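GTP-binding protein (Pyrococcus horikoshii, PDB 1WXQ) probably binds GTP and may hydrolyse nucleotides, as members of the Obg-type family of P-loop GTPases do, although its cellular role is unknown. Local coordinates at residues 37-42 with 74-79; 97-102 with 213-218. All blocks are in the same frame, centred on the assembly; numbering follows the deposited sequence.

Contact 1: 37-42 with 74-79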
ATOM      1  N   ALA A  37      -7.379 -15.592   9.633  1.00 51.08           N
ATOM      2  CA  ALA A  37      -7.147 -16.820   8.875  1.00 51.29           C
ATOM      3  C   ALA A  37      -6.369 -16.530   7.592  1.00 51.24           C
ATOM      4  O   ALA A  37      -5.286 -17.077   7.360  1.00 51.75           O
ATOM      5  CB  ALA A  37      -8.483 -17.484   8.535  1.00 51.34           C
ATOM      6  N   ASN A  38      -6.936 -15.664   6.761  1.00 50.21           N
ATOM      7  CA  ASN A  38      -6.317 -15.280   5.498  1.00 50.17           C
ATOM      8  C   ASN A  38      -5.589 -13.949   5.663  1.00 49.28           C
ATOM      9  O   ASN A  38      -5.297 -13.266   4.683  1.00 48.08           O
ATOM     10  CB  ASN A  38      -7.390 -15.136   4.426  1.00 50.31           C
ATOM     11  CG  ASN A  38      -8.553 -14.302   4.896  1.00 51.97           C
ATOM     12  OD1 ASN A  38      -8.365 -13.284   5.550  1.00 50.35           O
ATOM     13  ND2 ASN A  38      -9.765 -14.725   4.564  1.00 58.62           N
ATOM     14  N   VAL A  39      -5.313 -13.583   6.909  1.00 48.08           N
ATOM     15  CA  VAL A  39      -4.623 -12.335   7.196  1.00 45.23           C
ATOM     16  C   VAL A  39      -3.270 -12.596   7.840  1.00 44.83           C
ATOM     17  O   VAL A  39      -3.132 -13.454   8.716  1.00 44.83           O
ATOM     18  CB  VAL A  39      -5.441 -11.445   8.133  1.00 44.22           C
ATOM     19  CG1 VAL A  39      -4.653 -10.198   8.469  1.00 43.99           C
ATOM     20  CG2 VAL A  39      -6.767 -11.091   7.475  1.00 42.63           C
ATOM     21  N   GLY A  40      -2.270 -11.844   7.399  1.00 44.88           N
ATOM     22  CA  GLY A  40      -0.937 -12.021   7.933  1.00 42.11           C
ATOM     23  C   GLY A  40      -0.218 -10.707   8.109  1.00 41.04           C
ATOM     24  O   GLY A  40      -0.821  -9.638   8.009  1.00 40.18           O
ATOM     25  N   VAL A  41       1.077 -10.791   8.380  1.00 39.02           N
ATOM     26  CA  VAL A  41       1.885  -9.602   8.569  1.00 37.94           C
ATOM     27  C   VAL A  41       3.152  -9.707   7.739  1.00 37.49           C
ATOM     28  O   VAL A  41       3.877 -10.704   7.796  1.00 37.03           O
ATOM     29  CB  VAL A  41       2.265  -9.421  10.049  1.00 38.97           C
ATOM     30  CG1 VAL A  41       2.997 -10.659  10.559  1.00 41.58           C
ATOM     31  CG2 VAL A  41       3.132  -8.190  10.214  1.00 42.00           C
ATOM     32  N   THR A  42       3.398  -8.690   6.927  1.00 36.69           N
ATOM     33  CA  THR A  42       4.599  -8.665   6.116  1.00 35.44           C
ATOM     34  C   THR A  42       5.359  -7.488   6.698  1.00 35.19           C
ATOM     35  O   THR A  42       4.972  -6.975   7.748  1.00 33.19           O
ATOM     36  CB  THR A  42       4.276  -8.433   4.625  1.00 35.11           C
ATOM     37  OG1 THR A  42       5.485  -8.507   3.864  1.00 36.51           O
ATOM     38  CG2 THR A  42       3.633  -7.078   4.414  1.00 33.82           C
ATOM     39  N   LYS A  74      -0.108  -5.111   7.765  1.00 30.22           N
ATOM     40  CA  LYS A  74      -1.126  -6.135   7.536  1.00 29.62           C
ATOM     41  C   LYS A  74      -1.194  -6.507   6.062  1.00 29.52           C
ATOM     42  O   LYS A  74      -1.051  -5.646   5.189  1.00 27.52           O
ATOM     43  CB  LYS A  74      -2.505  -5.641   7.965  1.00 29.53           C
ATOM     44  CG  LYS A  74      -2.918  -5.999   9.379  1.00 35.91           C
ATOM     45  CD  LYS A  74      -4.432  -5.848   9.542  1.00 43.06           C
ATOM     46  CE  LYS A  74      -5.175  -6.703   8.524  1.00 45.81           C
ATOM     47  NZ  LYS A  74      -6.636  -6.488   8.575  1.00 51.09           N
HETATM   48  N   MSE A  75      -1.437  -7.788   5.796  1.00 28.99           N
HETATM   49  CA  MSE A  75      -1.543  -8.284   4.436  1.00 27.03           C
HETATM   50  C   MSE A  75      -2.677  -9.302   4.385  1.00 27.27           C
HETATM   51  O   MSE A  75      -2.817 -10.131   5.284  1.00 30.31           O
HETATM   52  CB  MSE A  75      -0.220  -8.915   3.997  1.00 27.32           C
HETATM   53  CG  MSE A  75      -0.178  -9.281   2.527  1.00 30.69           C
HETATM   54 SE   MSE A  75       1.601  -9.680   1.884  1.00 44.81          SE
HETATM   55  CE  MSE A  75       2.028  -7.941   1.130  1.00 29.61           C
ATOM     56  N   VAL A  76      -3.481  -9.234   3.329  1.00 26.92           N
ATOM     57  CA  VAL A  76      -4.633 -10.099   3.157  1.00 27.79           C
ATOM     58  C   VAL A  76      -4.547 -10.956   1.894  1.00 28.81           C
ATOM     59  O   VAL A  76      -4.246 -10.445   0.813  1.00 29.36           O
ATOM     60  CB  VAL A  76      -5.909  -9.230   3.080  1.00 28.61           C
ATOM     61  CG1 VAL A  76      -7.158 -10.100   2.942  1.00 30.33           C
ATOM     62  CG2 VAL A  76      -5.998  -8.358   4.315  1.00 29.56           C
ATOM     63  N   ASP A  77      -4.811 -12.253   2.023  1.00 29.36           N
ATOM     64  CA  ASP A  77      -4.785 -13.142   0.865  1.00 32.76           C
ATOM     65  C   ASP A  77      -6.189 -13.044   0.245  1.00 34.74           C
ATOM     66  O   ASP A  77      -7.090 -13.811   0.581  1.00 36.12           O
ATOM     67  CB  ASP A  77      -4.493 -14.579   1.303  1.00 31.74           C
ATOM     68  CG  ASP A  77      -4.235 -15.510   0.128  1.00 33.73           C
ATOM     69  OD1 ASP A  77      -4.800 -15.293  -0.965  1.00 34.30           O
ATOM     70  OD2 ASP A  77      -3.469 -16.477   0.301  1.00 39.24           O
ATOM     71  N   VAL A  78      -6.357 -12.084  -0.657  1.00 37.51           N
ATOM     72  CA  VAL A  78      -7.633 -11.817  -1.306  1.00 38.38           C
ATOM     73  C   VAL A  78      -8.062 -12.780  -2.413  1.00 40.99           C
ATOM     74  O   VAL A  78      -7.604 -12.676  -3.555  1.00 43.60           O
ATOM     75  CB  VAL A  78      -7.632 -10.381  -1.900  1.00 38.50           C
ATOM     76  CG1 VAL A  78      -8.937 -10.107  -2.625  1.00 36.56           C
ATOM     77  CG2 VAL A  78      -7.406  -9.369  -0.797  1.00 37.60           C
ATOM     78  N   ALA A  79      -8.967 -13.697  -2.090  1.00 41.87           N
ATOM     79  CA  ALA A  79      -9.457 -14.636  -3.088  1.00 42.45           C
ATOM     80  C   ALA A  79     -10.667 -15.417  -2.589  1.00 44.13           C
ATOM     81  O   ALA A  79     -11.034 -16.447  -3.160  1.00 45.60           O
ATOM     82  CB  ALA A  79      -8.352 -15.586  -3.485  1.00 44.42           C
TER
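Residues 38-40 run antiparallel to 75-77, with Val39 CA 4.6 Å from Val76 CA, and the N-to-C directions of the short strand segments differ by 136°, a markedly twisted antiparallel pairing. Gly40 and Met75 form a hydrogen-bonded pair, Gly40 N reaching Met75 O at 2.8 Å and Met75 N reaching Gly40 O at 2.9 Å. A third bond, from Asp77 N to Asn38 O, continues the pairing past Val39 and Val76. On one face, Val39 CG2 lies 4.2 Å from Val76 CG2, while Val39 CG1 packs at 3.5 Å on CE of Lys74. The bend of that lysine at chi3 (57°) sets CE beside the valine, and its NZ forms a salt bridge with Glu2. On the other face, Thr42 CG2 touches the selenomethionine methyl CE of Met75 at 3.8 Å, the two side chains crossing at a slant; Thr42 OG1 bonds to Ala20 O in helix 13-21. Asp77 turns its carboxylate away from the pairing, and OD1 makes a salt bridge with Lys13 of the probable P-loop. An antiparallel strand pair ending in an aspartate near the P-loop is characteristic of Ras-like G domains, and Asp77 is consistent with the aspartate of the DxxG (G3) motif.

Contact 2: 97-102 with 213-218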
ATOM      1  N   ASP A  97     -14.360  -9.639  -1.223  1.00 52.24           N
ATOM      2  CA  ASP A  97     -14.753  -8.470  -0.445  1.00 51.38           C
ATOM      3  C   ASP A  97     -13.748  -8.475   0.703  1.00 51.40           C
ATOM      4  O   ASP A  97     -13.997  -7.954   1.796  1.00 50.50           O
ATOM      5  CB  ASP A  97     -16.186  -8.564   0.090  1.00 51.89           C
ATOM      6  CG  ASP A  97     -16.377  -9.685   1.097  1.00 52.90           C
ATOM      7  OD1 ASP A  97     -16.613 -10.839   0.668  1.00 56.89           O
ATOM      8  OD2 ASP A  97     -16.298  -9.414   2.317  1.00 51.43           O
ATOM      9  N   ASP A  98     -12.610  -9.114   0.431  1.00 49.43           N
ATOM     10  CA  ASP A  98     -11.498  -9.178   1.364  1.00 47.29           C
ATOM     11  C   ASP A  98     -10.682  -7.924   1.060  1.00 45.45           C
ATOM     12  O   ASP A  98      -9.836  -7.516   1.845  1.00 46.81           O
ATOM     13  CB  ASP A  98     -10.619 -10.408   1.097  1.00 48.43           C
ATOM     14  CG  ASP A  98     -11.361 -11.717   1.280  1.00 48.09           C
ATOM     15  OD1 ASP A  98     -12.069 -11.854   2.299  1.00 49.09           O
ATOM     16  OD2 ASP A  98     -11.221 -12.611   0.413  1.00 45.67           O
ATOM     17  N   LEU A  99     -10.953  -7.324  -0.096  1.00 43.22           N
ATOM     18  CA  LEU A  99     -10.250  -6.128  -0.544  1.00 42.90           C
ATOM     19  C   LEU A  99     -10.937  -4.840  -0.095  1.00 41.94           C
ATOM     20  O   LEU A  99     -10.325  -3.777  -0.080  1.00 42.94           O
ATOM     21  CB  LEU A  99     -10.138  -6.146  -2.072  1.00 42.78           C
ATOM     22  CG  LEU A  99     -11.417  -5.892  -2.878  1.00 42.45           C
ATOM     23  CD1 LEU A  99     -11.676  -4.401  -2.986  1.00 36.31           C
ATOM     24  CD2 LEU A  99     -11.267  -6.490  -4.266  1.00 43.40           C
ATOM     25  N   ARG A 100     -12.210  -4.949   0.267  1.00 40.89           N
ATOM     26  CA  ARG A 100     -13.022  -3.806   0.701  1.00 40.78           C
ATOM     27  C   ARG A 100     -12.292  -2.733   1.522  1.00 38.77           C
ATOM     28  O   ARG A 100     -12.454  -1.549   1.268  1.00 36.57           O
ATOM     29  CB  ARG A 100     -14.242  -4.320   1.485  1.00 41.63           C
ATOM     30  CG  ARG A 100     -15.211  -3.251   1.974  1.00 46.22           C
ATOM     31  CD  ARG A 100     -16.331  -3.868   2.794  1.00 51.83           C
ATOM     32  NE  ARG A 100     -17.125  -4.824   2.019  1.00 54.29           N
ATOM     33  CZ  ARG A 100     -17.970  -4.482   1.047  1.00 55.87           C
ATOM     34  NH1 ARG A 100     -18.135  -3.200   0.731  1.00 61.93           N
ATOM     35  NH2 ARG A 100     -18.646  -5.417   0.388  1.00 48.39           N
HETATM   36  N   MSE A 101     -11.490  -3.149   2.498  1.00 38.84           N
HETATM   37  CA  MSE A 101     -10.771  -2.212   3.359  1.00 38.73           C
HETATM   38  C   MSE A 101      -9.305  -2.020   3.011  1.00 36.11           C
HETATM   39  O   MSE A 101      -8.557  -1.379   3.747  1.00 36.04           O
HETATM   40  CB  MSE A 101     -10.877  -2.656   4.820  1.00 39.80           C
HETATM   41  CG  MSE A 101     -12.268  -2.508   5.424  1.00 46.40           C
HETATM   42 SE   MSE A 101     -12.913  -0.687   5.263  1.00 68.12          SE
HETATM   43  CE  MSE A 101     -11.371   0.256   5.977  1.00 60.68           C
ATOM     44  N   ALA A 102      -8.889  -2.571   1.885  1.00 33.02           N
ATOM     45  CA  ALA A 102      -7.503  -2.452   1.478  1.00 34.57           C
ATOM     46  C   ALA A 102      -7.106  -1.018   1.166  1.00 33.31           C
ATOM     47  O   ALA A 102      -7.850  -0.290   0.536  1.00 34.34           O
ATOM     48  CB  ALA A 102      -7.249  -3.334   0.255  1.00 36.42           C
ATOM     49  N   VAL A 213      -7.719   6.199  -6.349  1.00 33.42           N
ATOM     50  CA  VAL A 213      -7.200   6.754  -5.107  1.00 31.47           C
ATOM     51  C   VAL A 213      -7.383   5.851  -3.884  1.00 31.65           C
ATOM     52  O   VAL A 213      -6.519   5.831  -3.006  1.00 33.33           O
ATOM     53  CB  VAL A 213      -7.860   8.127  -4.815  1.00 30.69           C
ATOM     54  CG1 VAL A 213      -7.410   8.645  -3.471  1.00 32.38           C
ATOM     55  CG2 VAL A 213      -7.492   9.121  -5.899  1.00 28.92           C
ATOM     56  N   ASN A 214      -8.496   5.106  -3.848  1.00 30.83           N
ATOM     57  CA  ASN A 214      -8.867   4.211  -2.732  1.00 31.61           C
ATOM     58  C   ASN A 214      -8.399   2.766  -2.898  1.00 34.24           C
ATOM     59  O   ASN A 214      -8.237   2.035  -1.923  1.00 35.34           O
ATOM     60  CB  ASN A 214     -10.398   4.250  -2.551  1.00 32.33           C
ATOM     61  CG  ASN A 214     -10.909   3.321  -1.445  1.00 30.87           C
ATOM     62  OD1 ASN A 214     -11.171   2.144  -1.679  1.00 33.73           O
ATOM     63  ND2 ASN A 214     -11.062   3.862  -0.236  1.00 34.82           N
ATOM     64  N   LYS A 215      -8.191   2.345  -4.133  1.00 33.91           N
ATOM     65  CA  LYS A 215      -7.729   0.994  -4.383  1.00 31.59           C
ATOM     66  C   LYS A 215      -6.550   1.027  -5.342  1.00 29.64           C
ATOM     67  O   LYS A 215      -6.538   0.357  -6.358  1.00 29.80           O
ATOM     68  CB  LYS A 215      -8.876   0.152  -4.931  1.00 31.02           C
ATOM     69  CG  LYS A 215      -9.949  -0.128  -3.876  1.00 32.72           C
ATOM     70  CD  LYS A 215      -9.375  -0.948  -2.718  1.00 35.79           C
ATOM     71  CE  LYS A 215     -10.366  -1.168  -1.580  1.00 29.46           C
ATOM     72  NZ  LYS A 215     -10.445  -0.021  -0.632  1.00 30.85           N
ATOM     73  N   PRO A 216      -5.533   1.829  -5.019  1.00 29.29           N
ATOM     74  CA  PRO A 216      -4.356   1.927  -5.877  1.00 28.86           C
ATOM     75  C   PRO A 216      -3.624   0.607  -5.799  1.00 31.67           C
ATOM     76  O   PRO A 216      -3.655  -0.079  -4.772  1.00 31.87           O
ATOM     77  CB  PRO A 216      -3.563   3.055  -5.231  1.00 28.89           C
ATOM     78  CG  PRO A 216      -3.831   2.829  -3.784  1.00 26.48           C
ATOM     79  CD  PRO A 216      -5.319   2.553  -3.755  1.00 26.42           C
HETATM   80  N   MSE A 217      -2.958   0.229  -6.874  1.00 33.27           N
HETATM   81  CA  MSE A 217      -2.256  -1.035  -6.826  1.00 33.47           C
HETATM   82  C   MSE A 217      -0.906  -1.084  -7.484  1.00 32.85           C
HETATM   83  O   MSE A 217      -0.531  -0.205  -8.254  1.00 32.21           O
HETATM   84  CB  MSE A 217      -3.138  -2.153  -7.385  1.00 35.05           C
HETATM   85  CG  MSE A 217      -3.983  -1.821  -8.608  1.00 35.64           C
HETATM   86 SE   MSE A 217      -5.125  -3.359  -9.025  1.00 56.40          SE
HETATM   87  CE  MSE A 217      -6.803  -2.424  -9.245  1.00 48.86           C
ATOM     88  N   VAL A 218      -0.151  -2.104  -7.107  1.00 31.09           N
ATOM     89  CA  VAL A 218       1.149  -2.330  -7.686  1.00 28.20           C
ATOM     90  C   VAL A 218       1.034  -3.705  -8.318  1.00 26.38           C
ATOM     91  O   VAL A 218       0.438  -4.621  -7.748  1.00 24.13           O
ATOM     92  CB  VAL A 218       2.274  -2.318  -6.644  1.00 28.11           C
ATOM     93  CG1 VAL A 218       3.578  -2.814  -7.279  1.00 28.50           C
ATOM     94  CG2 VAL A 218       2.467  -0.908  -6.118  1.00 28.97           C
TER
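Lys215 reaches across to the type I turn Leu99-Ala102 and places its amine among backbone carbonyls. The close-packed part is this one side chain. Its chain bends at chi2 (-63°), which carries CD round, and again at chi4 (-83°), which sets NZ 2.9 Å from Ala102 O and 3.2 Å from Arg100 O. NZ lies in the plane of the Ala102 carbonyl but well above that of Arg100. Asn214 O, 3.3 Å from NZ, and Ile175 O add further bonds; Asn214 OD1 is also near, though modelled too close for its bond to be more than doubtful. Next to the amine, Lys215 CE lies 3.8 Å from Leu99 CD1. The same Lys215 CE is 4.2 Å from Ala102 CB, giving the lysine an apolar flank. The turn that offers the Arg100 and Ala102 carbonyls is closed by Ala102 N bonding to Leu99 O at 2.7 Å. The outer side is much looser: Arg100 and Met101 start away from 213-218, and the exposed Met101 side chain adds almost nothing, while Arg100 packs on Trp141 and Ile175 instead. An alanine at Lys215 would probably leave the Arg100 and Ala102 carbonyls without their shared donor and open a gap beside Leu99 CD1. Chemically, a buried, probably charged amine is met by uncharged carbonyl groups. One belongs to the C-terminal end of helix 200-214, which would be expected to favour the ammonium form, while the bonds from NZ link the loop before strand 104-110 to the helix-strand connection.

How the contacts relate
Both contacts serve the central sheet of the G domain, their centres about 13 Å apart, but contact 1 pairs two of its strands, while contact 2 joins segments leading into two others. Contact 1 is partly buried and main-chain bonds do most of the joining; one face mixes exposed Val39 and Lys74 with buried Val76, and the other carries buried Met75 and Thr42. Contact 2 is more deeply buried and covers less surface: it joins the loop leading into strand 104-110 and the helix-strand connection leading into 217-222, and depends on one lysine meeting main-chain acceptors. The two meet where Val76 and Val78 pack against Asp98, as in Val78 CG2 to Asp98 CB at 3.9 Å. Charge is paired with opposite charge around contact 1, and with carbonyl dipoles in contact 2.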